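Local coordinates for desmoplakin (Homo sapiens, PDB 3R6N), which serves in desmosomal cell adhesion and, as a member of the plakin family, probably links desmosomes to intermediate filaments, at residues E207-E212 / V343-K348; Y214-Q219 / E350-A355; E239-L244 / N366-V371; M386-L391 / Q443-Q448. All blocks are in the same frame, centred on the assembly; numbering follows the deposited sequence.

Contact 1 of 4, residues E207-E212 / V343-K348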
loop_
_atom_site.group_PDB
_atom_site.type_symbol
_atom_site.label_atom_id
_atom_site.label_comp_id
_atom_site.label_asym_id
_atom_site.label_seq_id
_atom_site.Cartn_x
_atom_site.Cartn_y
_atom_site.Cartn_z
ATOM N N GLU A 207 -2.656 -13.576 -10.132
ATOM C CA GLU A 207 -3.398 -14.765 -9.732
ATOM C C GLU A 207 -4.706 -14.898 -10.506
ATOM O O GLU A 207 -5.125 -16.001 -10.849
ATOM C CB GLU A 207 -3.674 -14.727 -8.227
ATOM C CG GLU A 207 -4.468 -15.906 -7.690
ATOM C CD GLU A 207 -4.703 -15.817 -6.189
ATOM O OE1 GLU A 207 -4.055 -14.971 -5.533
ATOM O OE2 GLU A 207 -5.536 -16.590 -5.665
ATOM N N ALA A 208 -5.347 -13.768 -10.780
ATOM C CA ALA A 208 -6.631 -13.768 -11.474
ATOM C C ALA A 208 -6.490 -14.165 -12.939
ATOM O O ALA A 208 -7.180 -15.065 -13.409
ATOM C CB ALA A 208 -7.305 -12.409 -11.349
ATOM N N GLN A 209 -5.599 -13.489 -13.658
ATOM C CA GLN A 209 -5.355 -13.794 -15.065
ATOM C C GLN A 209 -4.915 -15.242 -15.237
ATOM O O GLN A 209 -5.064 -15.824 -16.310
ATOM C CB GLN A 209 -4.295 -12.851 -15.640
ATOM C CG GLN A 209 -4.708 -11.385 -15.646
ATOM C CD GLN A 209 -3.540 -10.446 -15.897
ATOM O OE1 GLN A 209 -2.393 -10.878 -16.019
ATOM N NE2 GLN A 209 -3.830 -9.150 -15.971
ATOM N N SER A 210 -4.374 -15.817 -14.167
ATOM C CA SER A 210 -3.910 -17.200 -14.176
ATOM C C SER A 210 -5.038 -18.173 -13.832
ATOM O O SER A 210 -5.011 -19.337 -14.231
ATOM C CB SER A 210 -2.746 -17.374 -13.198
ATOM O OG SER A 210 -2.266 -18.707 -13.206
ATOM N N THR A 211 -6.024 -17.690 -13.084
ATOM C CA THR A 211 -7.201 -18.484 -12.755
ATOM C C THR A 211 -8.193 -18.424 -13.913
ATOM O O THR A 211 -8.824 -19.420 -14.259
ATOM C CB THR A 211 -7.876 -17.995 -11.451
ATOM O OG1 THR A 211 -7.025 -18.278 -10.332
ATOM C CG2 THR A 211 -9.212 -18.687 -11.243
ATOM N N GLU A 212 -8.318 -17.244 -14.511
ATOM C CA GLU A 212 -9.189 -17.056 -15.664
ATOM C C GLU A 212 -8.733 -17.939 -16.820
ATOM O O GLU A 212 -9.552 -18.497 -17.549
ATOM C CB GLU A 212 -9.179 -15.589 -16.099
ATOM C CG GLU A 212 -10.117 -15.266 -17.250
ATOM C CD GLU A 212 -9.697 -14.018 -18.007
ATOM O OE1 GLU A 212 -8.477 -13.830 -18.213
ATOM O OE2 GLU A 212 -10.585 -13.227 -18.397
ATOM N N VAL A 343 -12.910 -5.578 -10.250
ATOM C CA VAL A 343 -14.247 -6.104 -10.001
ATOM C C VAL A 343 -14.810 -6.825 -11.222
ATOM O O VAL A 343 -15.405 -7.895 -11.100
ATOM C CB VAL A 343 -15.219 -4.993 -9.555
ATOM C CG1 VAL A 343 -16.639 -5.312 -10.001
ATOM C CG2 VAL A 343 -15.151 -4.805 -8.050
ATOM N N ASP A 344 -14.619 -6.242 -12.400
ATOM C CA ASP A 344 -15.110 -6.852 -13.629
ATOM C C ASP A 344 -14.418 -8.183 -13.912
ATOM O O ASP A 344 -15.044 -9.126 -14.387
ATOM C CB ASP A 344 -14.945 -5.895 -14.809
ATOM C CG ASP A 344 -15.971 -4.776 -14.798
ATOM O OD1 ASP A 344 -16.723 -4.668 -13.805
ATOM O OD2 ASP A 344 -16.024 -4.005 -15.781
ATOM N N LEU A 345 -13.127 -8.258 -13.614
ATOM C CA LEU A 345 -12.375 -9.492 -13.800
ATOM C C LEU A 345 -12.853 -10.589 -12.849
ATOM O O LEU A 345 -12.967 -11.751 -13.239
ATOM C CB LEU A 345 -10.875 -9.246 -13.616
ATOM C CG LEU A 345 -9.953 -10.441 -13.863
ATOM C CD1 LEU A 345 -10.245 -11.081 -15.208
ATOM C CD2 LEU A 345 -8.499 -10.019 -13.781
ATOM N N SER A 346 -13.131 -10.221 -11.602
ATOM C CA SER A 346 -13.616 -11.191 -10.628
ATOM C C SER A 346 -15.008 -11.677 -11.020
ATOM O O SER A 346 -15.383 -12.811 -10.736
ATOM C CB SER A 346 -13.639 -10.595 -9.218
ATOM O OG SER A 346 -14.772 -9.763 -9.018
ATOM N N CYS A 347 -15.774 -10.810 -11.671
ATOM C CA CYS A 347 -17.104 -11.177 -12.132
ATOM C C CYS A 347 -16.985 -12.160 -13.286
ATOM O O CYS A 347 -17.714 -13.149 -13.358
ATOM C CB CYS A 347 -17.877 -9.934 -12.574
ATOM S SG CYS A 347 -19.532 -10.270 -13.216
ATOM N N LYS A 348 -16.050 -11.883 -14.188
ATOM C CA LYS A 348 -15.820 -12.737 -15.342
ATOM C C LYS A 348 -15.394 -14.127 -14.886
ATOM O O LYS A 348 -16.026 -15.126 -15.224
ATOM C CB LYS A 348 -14.755 -12.117 -16.252
ATOM C CG LYS A 348 -14.539 -12.853 -17.564
ATOM C CD LYS A 348 -13.668 -12.046 -18.523
ATOM C CE LYS A 348 -14.433 -10.873 -19.129
ATOM N NZ LYS A 348 -15.504 -11.323 -20.068
#
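L345 and A208 make the apolar centre of this contact. L345 CD2 lies 3.6 Å from A208 CB. The other methyl, L345 CD1, lies 3.9 Å from E212 OE2, and the two side chains cross at about a right angle. L345 has its CG anti to the backbone N (chi1 -177°), and L345 CG is 4.1 Å from A208 CB. E212 OE2 also lies 3.3 Å from K348 CD, in the aliphatic part of the lysine. K348 bends at its last two torsions, and K348 NZ stays 5.5 Å from E212 OE2. The opposite charges may attract, but they form no salt bridge. Segments 207-212 and 343-348, of helices 167-225 and 340-384, run nearly parallel, at 26° with axes 10.3 Å apart. Such a parallel pair is found in the three-helix bundle of a spectrin repeat. Helix 234-265 adds L261, which A208 and T211 touch. I349, one residue past K348, packs on A208, T211 and E212. Within 343-348, S346 OG donates to V343 O (2.9 Å). C347 N reaches that oxygen from the same face of its plane.

Contact 2 of 4, residues Y214-Q219 / E350-A355; sequences YLKGLQ and EQYYEA
The hydroxyl of Y352 lies against the outer part of the K216 chain. Y352 OH is 3.5 Å from K216 CE and 3.6 Å from K216 NZ, a close approach without a hydrogen bond. K216 is extended beyond CG, and its methylenes cross the ring obliquely, with K216 CB, CG and CD all near Y352 CE2. The nearest pair is K216 CG and Y352 CE2, at 3.4 Å.

Nearer the backbones, L215 CB meets Y352 CB at 3.9 Å. L215 CD1 goes on to Y353, 4.1 Å from Y353 CB, but the Y353 ring turns from the contact and packs on K255 of helix 234-265. At the far end Q219 holds its CG anti to the backbone N (chi1 175°), and its extended chain stretches across. Q219 NE2 is 3.5 Å from A355 CB, so an amide meets a methyl group. No hydrogen bond joins the two segments.

L215 also packs on I349, and Y214 meets Y254 of helix 234-265 edge-to-face. Segments 214-219 and 350-355, of helices 167-225 and 340-384, lie at 25°, with axes 8.9 Å apart. With helix 234-265 alongside, the packing is consistent with the three-helix bundle of a spectrin repeat.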
loop_
_atom_site.group_PDB
_atom_site.type_symbol
_atom_site.label_atom_id
_atom_site.label_comp_id
_atom_site.label_asym_id
_atom_site.label_seq_id
_atom_site.Cartn_x
_atom_site.Cartn_y
_atom_site.Cartn_z
ATOM N N TYR A 214 -7.273 -20.689 -16.498
ATOM C CA TYR A 214 -7.498 -22.066 -16.079
ATOM C C TYR A 214 -8.946 -22.492 -16.316
ATOM O O TYR A 214 -9.209 -23.478 -17.000
ATOM C CB TYR A 214 -7.138 -22.225 -14.599
ATOM C CG TYR A 214 -7.007 -23.657 -14.130
ATOM C CD1 TYR A 214 -7.846 -24.650 -14.618
ATOM C CD2 TYR A 214 -6.043 -24.013 -13.196
ATOM C CE1 TYR A 214 -7.729 -25.958 -14.192
ATOM C CE2 TYR A 214 -5.917 -25.317 -12.762
ATOM C CZ TYR A 214 -6.762 -26.289 -13.264
ATOM O OH TYR A 214 -6.640 -27.594 -12.837
ATOM N N LEU A 215 -9.879 -21.740 -15.745
ATOM C CA LEU A 215 -11.290 -22.091 -15.803
ATOM C C LEU A 215 -11.858 -21.964 -17.213
ATOM O O LEU A 215 -12.929 -22.487 -17.508
ATOM C CB LEU A 215 -12.092 -21.223 -14.831
ATOM C CG LEU A 215 -11.513 -21.118 -13.420
ATOM C CD1 LEU A 215 -12.432 -20.306 -12.528
ATOM C CD2 LEU A 215 -11.276 -22.499 -12.833
ATOM N N LYS A 216 -11.145 -21.262 -18.082
ATOM C CA LYS A 216 -11.581 -21.140 -19.463
ATOM C C LYS A 216 -11.044 -22.324 -20.257
ATOM O O LYS A 216 -11.732 -22.876 -21.114
ATOM C CB LYS A 216 -11.107 -19.818 -20.067
ATOM C CG LYS A 216 -11.763 -19.473 -21.395
ATOM C CD LYS A 216 -11.429 -18.053 -21.829
ATOM C CE LYS A 216 -12.150 -17.687 -23.117
ATOM N NZ LYS A 216 -11.753 -16.341 -23.614
ATOM N N GLY A 217 -9.813 -22.718 -19.950
ATOM C CA GLY A 217 -9.185 -23.849 -20.606
ATOM C C GLY A 217 -9.588 -25.170 -19.981
ATOM O O GLY A 217 -9.144 -26.235 -20.411
ATOM N N LEU A 218 -10.433 -25.099 -18.957
ATOM C CA LEU A 218 -10.941 -26.295 -18.296
ATOM C C LEU A 218 -12.315 -26.628 -18.859
ATOM O O LEU A 218 -12.721 -27.789 -18.899
ATOM C CB LEU A 218 -11.021 -26.077 -16.784
ATOM C CG LEU A 218 -11.160 -27.326 -15.912
ATOM C CD1 LEU A 218 -10.002 -28.276 -16.166
ATOM C CD2 LEU A 218 -11.231 -26.949 -14.442
ATOM N N GLN A 219 -13.025 -25.594 -19.300
ATOM C CA GLN A 219 -14.330 -25.763 -19.919
ATOM C C GLN A 219 -14.218 -26.596 -21.193
ATOM O O GLN A 219 -15.173 -27.255 -21.604
ATOM C CB GLN A 219 -14.949 -24.400 -20.228
ATOM C CG GLN A 219 -16.264 -24.464 -20.987
ATOM C CD GLN A 219 -16.929 -23.106 -21.112
ATOM O OE1 GLN A 219 -17.675 -22.852 -22.061
ATOM N NE2 GLN A 219 -16.665 -22.224 -20.152
ATOM N N GLU A 350 -15.839 -15.564 -12.252
ATOM C CA GLU A 350 -16.903 -16.239 -11.525
ATOM C C GLU A 350 -17.862 -16.926 -12.487
ATOM O O GLU A 350 -18.395 -17.991 -12.187
ATOM C CB GLU A 350 -17.658 -15.252 -10.634
ATOM C CG GLU A 350 -18.366 -15.900 -9.456
ATOM C CD GLU A 350 -18.990 -14.884 -8.517
ATOM O OE1 GLU A 350 -19.714 -13.990 -9.008
ATOM O OE2 GLU A 350 -18.753 -14.979 -7.293
ATOM N N GLN A 351 -18.067 -16.312 -13.648
ATOM C CA GLN A 351 -18.981 -16.846 -14.652
ATOM C C GLN A 351 -18.387 -18.036 -15.400
ATOM O O GLN A 351 -19.120 -18.840 -15.978
ATOM C CB GLN A 351 -19.395 -15.750 -15.638
ATOM C CG GLN A 351 -20.371 -14.739 -15.061
ATOM C CD GLN A 351 -20.470 -13.476 -15.897
ATOM O OE1 GLN A 351 -19.467 -12.973 -16.408
ATOM N NE2 GLN A 351 -21.685 -12.953 -16.039
ATOM N N TYR A 352 -17.062 -18.144 -15.394
ATOM C CA TYR A 352 -16.398 -19.308 -15.970
ATOM C C TYR A 352 -16.544 -20.506 -15.039
ATOM O O TYR A 352 -16.824 -21.617 -15.486
ATOM C CB TYR A 352 -14.921 -19.023 -16.248
ATOM C CG TYR A 352 -14.684 -18.176 -17.477
ATOM C CD1 TYR A 352 -14.498 -16.804 -17.377
ATOM C CD2 TYR A 352 -14.647 -18.748 -18.740
ATOM C CE1 TYR A 352 -14.281 -16.026 -18.501
ATOM C CE2 TYR A 352 -14.431 -17.977 -19.868
ATOM C CZ TYR A 352 -14.248 -16.618 -19.740
ATOM O OH TYR A 352 -14.032 -15.845 -20.857
ATOM N N TYR A 353 -16.355 -20.274 -13.743
ATOM C CA TYR A 353 -16.589 -21.312 -12.752
ATOM C C TYR A 353 -18.009 -21.858 -12.888
ATOM O O TYR A 353 -18.217 -23.065 -12.879
ATOM C CB TYR A 353 -16.361 -20.776 -11.336
ATOM C CG TYR A 353 -16.981 -21.643 -10.264
ATOM C CD1 TYR A 353 -16.227 -22.594 -9.585
ATOM C CD2 TYR A 353 -18.328 -21.520 -9.941
ATOM C CE1 TYR A 353 -16.797 -23.392 -8.611
ATOM C CE2 TYR A 353 -18.906 -22.315 -8.972
ATOM C CZ TYR A 353 -18.139 -23.248 -8.308
ATOM O OH TYR A 353 -18.725 -24.038 -7.340
ATOM N N GLU A 354 -18.979 -20.958 -13.015
ATOM C CA GLU A 354 -20.382 -21.337 -13.148
ATOM C C GLU A 354 -20.649 -22.096 -14.444
ATOM O O GLU A 354 -21.500 -22.983 -14.488
ATOM C CB GLU A 354 -21.279 -20.099 -13.087
ATOM C CG GLU A 354 -21.224 -19.336 -11.775
ATOM C CD GLU A 354 -21.996 -20.018 -10.663
ATOM O OE1 GLU A 354 -22.549 -21.117 -10.898
ATOM O OE2 GLU A 354 -22.051 -19.448 -9.552
ATOM N N ALA A 355 -19.927 -21.731 -15.499
ATOM C CA ALA A 355 -20.056 -22.405 -16.785
ATOM C C ALA A 355 -19.580 -23.845 -16.664
ATOM O O ALA A 355 -20.238 -24.771 -17.140
ATOM C CB ALA A 355 -19.263 -21.674 -17.848
#

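Contact 3 of 4, residues E239-L244 / N366-V371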
loop_
_atom_site.group_PDB
_atom_site.type_symbol
_atom_site.label_atom_id
_atom_site.label_comp_id
_atom_site.label_asym_id
_atom_site.label_seq_id
_atom_site.Cartn_x
_atom_site.Cartn_y
_atom_site.Cartn_z
ATOM N N GLU A 239 -17.021 -46.323 -14.553
ATOM C CA GLU A 239 -15.665 -45.895 -14.231
ATOM C C GLU A 239 -15.461 -44.427 -14.588
ATOM O O GLU A 239 -14.739 -43.705 -13.899
ATOM C CB GLU A 239 -14.646 -46.770 -14.963
ATOM C CG GLU A 239 -14.671 -48.229 -14.531
ATOM C CD GLU A 239 -14.232 -49.176 -15.633
ATOM O OE1 GLU A 239 -14.193 -48.749 -16.807
ATOM O OE2 GLU A 239 -13.931 -50.350 -15.326
ATOM N N GLN A 240 -16.099 -43.995 -15.670
ATOM C CA GLN A 240 -16.067 -42.594 -16.075
ATOM C C GLN A 240 -16.788 -41.726 -15.056
ATOM O O GLN A 240 -16.348 -40.623 -14.740
ATOM C CB GLN A 240 -16.713 -42.417 -17.447
ATOM C CG GLN A 240 -15.800 -42.744 -18.617
ATOM C CD GLN A 240 -14.795 -41.643 -18.899
ATOM O OE1 GLN A 240 -14.078 -41.192 -18.001
ATOM N NE2 GLN A 240 -14.741 -41.197 -20.151
ATOM N N ILE A 241 -17.906 -42.235 -14.548
ATOM C CA ILE A 241 -18.681 -41.531 -13.538
ATOM C C ILE A 241 -17.893 -41.373 -12.243
ATOM O O ILE A 241 -18.005 -40.358 -11.559
ATOM C CB ILE A 241 -19.999 -42.261 -13.236
ATOM C CG1 ILE A 241 -20.930 -42.186 -14.442
ATOM C CG2 ILE A 241 -20.681 -41.656 -12.025
ATOM C CD1 ILE A 241 -22.312 -42.713 -14.162
ATOM N N LYS A 242 -17.095 -42.380 -11.908
ATOM C CA LYS A 242 -16.286 -42.324 -10.697
ATOM C C LYS A 242 -15.213 -41.245 -10.799
ATOM O O LYS A 242 -14.982 -40.500 -9.847
ATOM C CB LYS A 242 -15.672 -43.689 -10.382
ATOM C CG LYS A 242 -16.687 -44.697 -9.869
ATOM C CD LYS A 242 -16.067 -46.059 -9.618
ATOM C CE LYS A 242 -17.124 -47.058 -9.160
ATOM N NZ LYS A 242 -16.582 -48.439 -9.029
ATOM N N GLU A 243 -14.564 -41.156 -11.956
ATOM C CA GLU A 243 -13.608 -40.084 -12.198
ATOM C C GLU A 243 -14.330 -38.743 -12.256
ATOM O O GLU A 243 -13.818 -37.722 -11.802
ATOM C CB GLU A 243 -12.839 -40.318 -13.499
ATOM C CG GLU A 243 -11.647 -41.245 -13.362
ATOM C CD GLU A 243 -10.836 -41.334 -14.640
ATOM O OE1 GLU A 243 -11.273 -42.042 -15.574
ATOM O OE2 GLU A 243 -9.765 -40.691 -14.715
ATOM N N LEU A 244 -15.532 -38.761 -12.818
ATOM C CA LEU A 244 -16.328 -37.554 -12.971
ATOM C C LEU A 244 -16.717 -36.981 -11.612
ATOM O O LEU A 244 -17.050 -35.804 -11.499
ATOM C CB LEU A 244 -17.582 -37.859 -13.790
ATOM C CG LEU A 244 -18.345 -36.672 -14.373
ATOM C CD1 LEU A 244 -17.552 -36.043 -15.508
ATOM C CD2 LEU A 244 -19.713 -37.116 -14.859
ATOM N N ASN A 366 -26.222 -36.848 -18.119
ATOM C CA ASN A 366 -26.134 -37.520 -19.408
ATOM C C ASN A 366 -25.699 -38.964 -19.239
ATOM O O ASN A 366 -26.310 -39.874 -19.794
ATOM C CB ASN A 366 -25.171 -36.792 -20.346
ATOM C CG ASN A 366 -25.866 -35.747 -21.196
ATOM O OD1 ASN A 366 -27.051 -35.873 -21.509
ATOM N ND2 ASN A 366 -25.130 -34.709 -21.578
ATOM N N MET A 367 -24.644 -39.173 -18.461
ATOM C CA MET A 367 -24.147 -40.519 -18.220
ATOM C C MET A 367 -25.055 -41.290 -17.268
ATOM O O MET A 367 -25.326 -42.469 -17.484
ATOM C CB MET A 367 -22.715 -40.477 -17.695
ATOM C CG MET A 367 -21.785 -39.691 -18.600
ATOM S SD MET A 367 -20.073 -40.240 -18.531
ATOM C CE MET A 367 -19.722 -40.041 -16.789
ATOM N N LYS A 368 -25.533 -40.621 -16.225
ATOM C CA LYS A 368 -26.444 -41.252 -15.277
ATOM C C LYS A 368 -27.663 -41.833 -15.989
ATOM O O LYS A 368 -28.213 -42.855 -15.572
ATOM C CB LYS A 368 -26.871 -40.262 -14.189
ATOM C CG LYS A 368 -26.039 -40.354 -12.914
ATOM C CD LYS A 368 -26.285 -41.676 -12.192
ATOM C CE LYS A 368 -25.061 -42.143 -11.411
ATOM N NZ LYS A 368 -24.695 -41.218 -10.305
ATOM N N SER A 369 -28.075 -41.179 -17.069
ATOM C CA SER A 369 -29.223 -41.632 -17.838
ATOM C C SER A 369 -28.819 -42.747 -18.786
ATOM O O SER A 369 -29.628 -43.606 -19.123
ATOM C CB SER A 369 -29.836 -40.477 -18.628
ATOM O OG SER A 369 -28.982 -40.081 -19.687
ATOM N N LEU A 370 -27.566 -42.729 -19.226
ATOM C CA LEU A 370 -27.079 -43.772 -20.114
ATOM C C LEU A 370 -26.880 -45.063 -19.332
ATOM O O LEU A 370 -26.881 -46.152 -19.902
ATOM C CB LEU A 370 -25.776 -43.352 -20.788
ATOM C CG LEU A 370 -25.282 -44.337 -21.849
ATOM C CD1 LEU A 370 -26.327 -44.509 -22.940
ATOM C CD2 LEU A 370 -23.955 -43.887 -22.435
ATOM N N VAL A 371 -26.716 -44.932 -18.019
ATOM C CA VAL A 371 -26.565 -46.092 -17.149
ATOM C C VAL A 371 -27.921 -46.714 -16.837
ATOM O O VAL A 371 -28.059 -47.936 -16.807
ATOM C CB VAL A 371 -25.852 -45.733 -15.829
ATOM C CG1 VAL A 371 -25.751 -46.955 -14.934
ATOM C CG2 VAL A 371 -24.470 -45.169 -16.108
#
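I241 and M367 pass each other in opposite directions at the centre of this buried contact. Segments 239-244 and 366-371, of helices 234-265 and 340-384, run antiparallel at 152°, as successive helices do in the three-helix bundle of a spectrin repeat. M367 starts with CG anti to its carbonyl carbon (chi1 -54°). The chain then bends at chi3, and this turn sets the methyl CE among three residues of the other helix. M367 CE lies 3.4 Å from I241 CG1 and 3.5 Å from L244 CD2. L244 and M367 meet tip to tip. The third neighbour is Q240, whose CB is 3.9 Å from M367 CE. Q240 bends at chi2, and its amide points elsewhere. I241 keeps CG1 anti to the carbonyl carbon and is extended to CD1 (chi2 -172°). I241 CD1 meets V371 CG2 tip to tip at 3.8 Å. The K368 side chain crosses that of I241 at about a right angle. It is bent at chi2 and chi4, with K368 CE 3.9 Å from I241 CD1. L237 and L238 continue the apolar packing against V371. On the side of N366 and S369, S420 bonds to both side chains. S369 OG donates to N366 O at 2.7 Å, from above the carbonyl plane.

Contact 4 of 4, residues M386-L391 / Q443-Q448; sequences MTIAKL and QTLVIQ
L445 packs against M386, I388 and L391 and forms the tight part of this contact. Its CG is anti to the carbonyl carbon (chi1 -48°), and its two methyls go to different neighbours. L445 CD1 lies 4.0 Å from M386 CB and 3.5 Å from M386 O. L445 CD2 lies 3.6 Å from I388 CG1, where the two side chains cross. L391, on the same short helix as I388, puts L391 CD1 3.9 Å from L445 CB. L445, M386 and L391 are all buried. The solvent side is formed by I388 and Q448, both exposed. I388 is extended to CD1, and I388 CD1 rests 3.6 Å from Q448 CB, while the Q448 amide swings off. Residues of helix 425-447 pack on the loop that follows helix 340-384 and on the short helix 388-391. Both segments belong to a spectrin-like family region. M386 O also accepts a weak hydrogen bond from H441 NE2. No hydrogen bond joins the two segments, so their attachment rests on burying apolar surface, mainly that of L445.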
loop_
_atom_site.group_PDB
_atom_site.type_symbol
_atom_site.label_atom_id
_atom_site.label_comp_id
_atom_site.label_asym_id
_atom_site.label_seq_id
_atom_site.Cartn_x
_atom_site.Cartn_y
_atom_site.Cartn_z
ATOM N N MET A 386 -38.047 -64.885 -20.726
ATOM C CA MET A 386 -38.880 -65.673 -19.820
ATOM C C MET A 386 -39.920 -66.506 -20.557
ATOM O O MET A 386 -40.754 -65.970 -21.299
ATOM C CB MET A 386 -39.572 -64.781 -18.783
ATOM C CG MET A 386 -38.651 -64.184 -17.726
ATOM S SD MET A 386 -39.565 -63.550 -16.302
ATOM C CE MET A 386 -40.787 -62.526 -17.114
ATOM N N THR A 387 -39.859 -67.819 -20.341
ATOM C CA THR A 387 -40.842 -68.767 -20.859
ATOM C C THR A 387 -41.602 -69.359 -19.680
ATOM O O THR A 387 -41.114 -69.332 -18.549
ATOM C CB THR A 387 -40.136 -69.968 -21.533
ATOM O OG1 THR A 387 -39.009 -69.498 -22.280
ATOM C CG2 THR A 387 -41.099 -70.698 -22.460
ATOM N N ILE A 388 -42.793 -69.886 -19.929
ATOM C CA ILE A 388 -43.573 -70.509 -18.866
ATOM C C ILE A 388 -42.858 -71.712 -18.259
ATOM O O ILE A 388 -42.830 -71.880 -17.041
ATOM C CB ILE A 388 -44.966 -70.945 -19.374
ATOM C CG1 ILE A 388 -45.763 -69.726 -19.835
ATOM C CG2 ILE A 388 -45.719 -71.671 -18.275
ATOM C CD1 ILE A 388 -47.190 -70.041 -20.223
ATOM N N ALA A 389 -42.282 -72.542 -19.121
ATOM C CA ALA A 389 -41.529 -73.707 -18.680
ATOM C C ALA A 389 -40.315 -73.293 -17.855
ATOM O O ALA A 389 -39.996 -73.916 -16.843
ATOM C CB ALA A 389 -41.104 -74.538 -19.873
ATOM N N LYS A 390 -39.635 -72.240 -18.299
ATOM C CA LYS A 390 -38.423 -71.778 -17.636
ATOM C C LYS A 390 -38.727 -71.234 -16.240
ATOM O O LYS A 390 -37.878 -71.272 -15.348
ATOM C CB LYS A 390 -37.724 -70.714 -18.491
ATOM C CG LYS A 390 -36.410 -70.195 -17.917
ATOM C CD LYS A 390 -35.844 -69.059 -18.767
ATOM C CE LYS A 390 -34.656 -68.382 -18.094
ATOM N NZ LYS A 390 -34.138 -67.234 -18.893
ATOM N N LEU A 391 -39.948 -70.738 -16.059
ATOM C CA LEU A 391 -40.369 -70.128 -14.798
ATOM C C LEU A 391 -40.447 -71.138 -13.660
ATOM O O LEU A 391 -39.960 -70.889 -12.557
ATOM C CB LEU A 391 -41.734 -69.453 -14.960
ATOM C CG LEU A 391 -41.801 -68.070 -15.606
ATOM C CD1 LEU A 391 -43.245 -67.691 -15.899
ATOM C CD2 LEU A 391 -41.143 -67.032 -14.711
ATOM N N GLN A 443 -47.361 -60.186 -17.561
ATOM C CA GLN A 443 -48.694 -60.480 -17.047
ATOM C C GLN A 443 -49.398 -61.529 -17.907
ATOM O O GLN A 443 -50.468 -62.024 -17.554
ATOM C CB GLN A 443 -49.539 -59.210 -16.930
ATOM C CG GLN A 443 -50.865 -59.428 -16.209
ATOM C CD GLN A 443 -51.476 -58.140 -15.699
ATOM O OE1 GLN A 443 -50.769 -57.165 -15.440
ATOM N NE2 GLN A 443 -52.796 -58.130 -15.548
ATOM N N THR A 444 -48.788 -61.861 -19.038
ATOM C CA THR A 444 -49.253 -62.979 -19.843
ATOM C C THR A 444 -48.831 -64.275 -19.170
ATOM O O THR A 444 -49.533 -65.281 -19.241
ATOM C CB THR A 444 -48.670 -62.935 -21.262
ATOM O OG1 THR A 444 -49.199 -61.802 -21.958
ATOM C CG2 THR A 444 -49.031 -64.201 -22.022
ATOM N N LEU A 445 -47.683 -64.236 -18.505
ATOM C CA LEU A 445 -47.156 -65.401 -17.809
ATOM C C LEU A 445 -47.596 -65.416 -16.344
ATOM O O LEU A 445 -47.408 -66.410 -15.643
ATOM C CB LEU A 445 -45.629 -65.426 -17.904
ATOM C CG LEU A 445 -45.040 -65.196 -19.299
ATOM C CD1 LEU A 445 -43.521 -65.269 -19.257
ATOM C CD2 LEU A 445 -45.600 -66.198 -20.294
ATOM N N VAL A 446 -48.181 -64.312 -15.889
ATOM C CA VAL A 446 -48.671 -64.210 -14.517
ATOM C C VAL A 446 -50.032 -64.878 -14.385
ATOM O O VAL A 446 -50.394 -65.386 -13.320
ATOM C CB VAL A 446 -48.794 -62.741 -14.070
ATOM C CG1 VAL A 446 -49.470 -62.647 -12.710
ATOM C CG2 VAL A 446 -47.430 -62.089 -14.031
ATOM N N ILE A 447 -50.782 -64.870 -15.483
ATOM C CA ILE A 447 -52.113 -65.459 -15.521
ATOM C C ILE A 447 -52.049 -66.944 -15.878
ATOM O O ILE A 447 -52.949 -67.713 -15.535
ATOM C CB ILE A 447 -53.018 -64.729 -16.538
ATOM C CG1 ILE A 447 -52.986 -63.216 -16.300
ATOM C CG2 ILE A 447 -54.443 -65.257 -16.465
ATOM C CD1 ILE A 447 -53.535 -62.787 -14.956
ATOM N N GLN A 448 -50.979 -67.345 -16.559
ATOM C CA GLN A 448 -50.836 -68.723 -17.025
ATOM C C GLN A 448 -50.394 -69.689 -15.928
ATOM O O GLN A 448 -50.505 -70.904 -16.088
ATOM C CB GLN A 448 -49.853 -68.801 -18.197
ATOM C CG GLN A 448 -50.243 -67.975 -19.414
ATOM C CD GLN A 448 -51.567 -68.391 -20.020
ATOM O OE1 GLN A 448 -51.939 -69.565 -19.989
ATOM N NE2 GLN A 448 -52.290 -67.424 -20.579
#

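Contacts 1 to 4 follow one another along an elongated chain. Contacts 1 and 2 are successive steps of the same helix pair, 167-225 with 340-384, and their centres are 10 Å apart. Contact 3 lies about 21 Å beyond contact 2, centre to centre. In contact 3 the segment that meets helix 340-384 lies on helix 234-265. The chain between the paired segments of contacts 1 to 3 includes the strands from 285 to 334, consistent with the SH3 domain. Contact 4 involves what follows helix 340-384, with its centre about 35 Å from that of contact 3. None of the four includes residues of the two small-molecule pockets. L177 and Q178 of the dithiane pocket are on helix 167-225, which contacts 1 and 2 use further along.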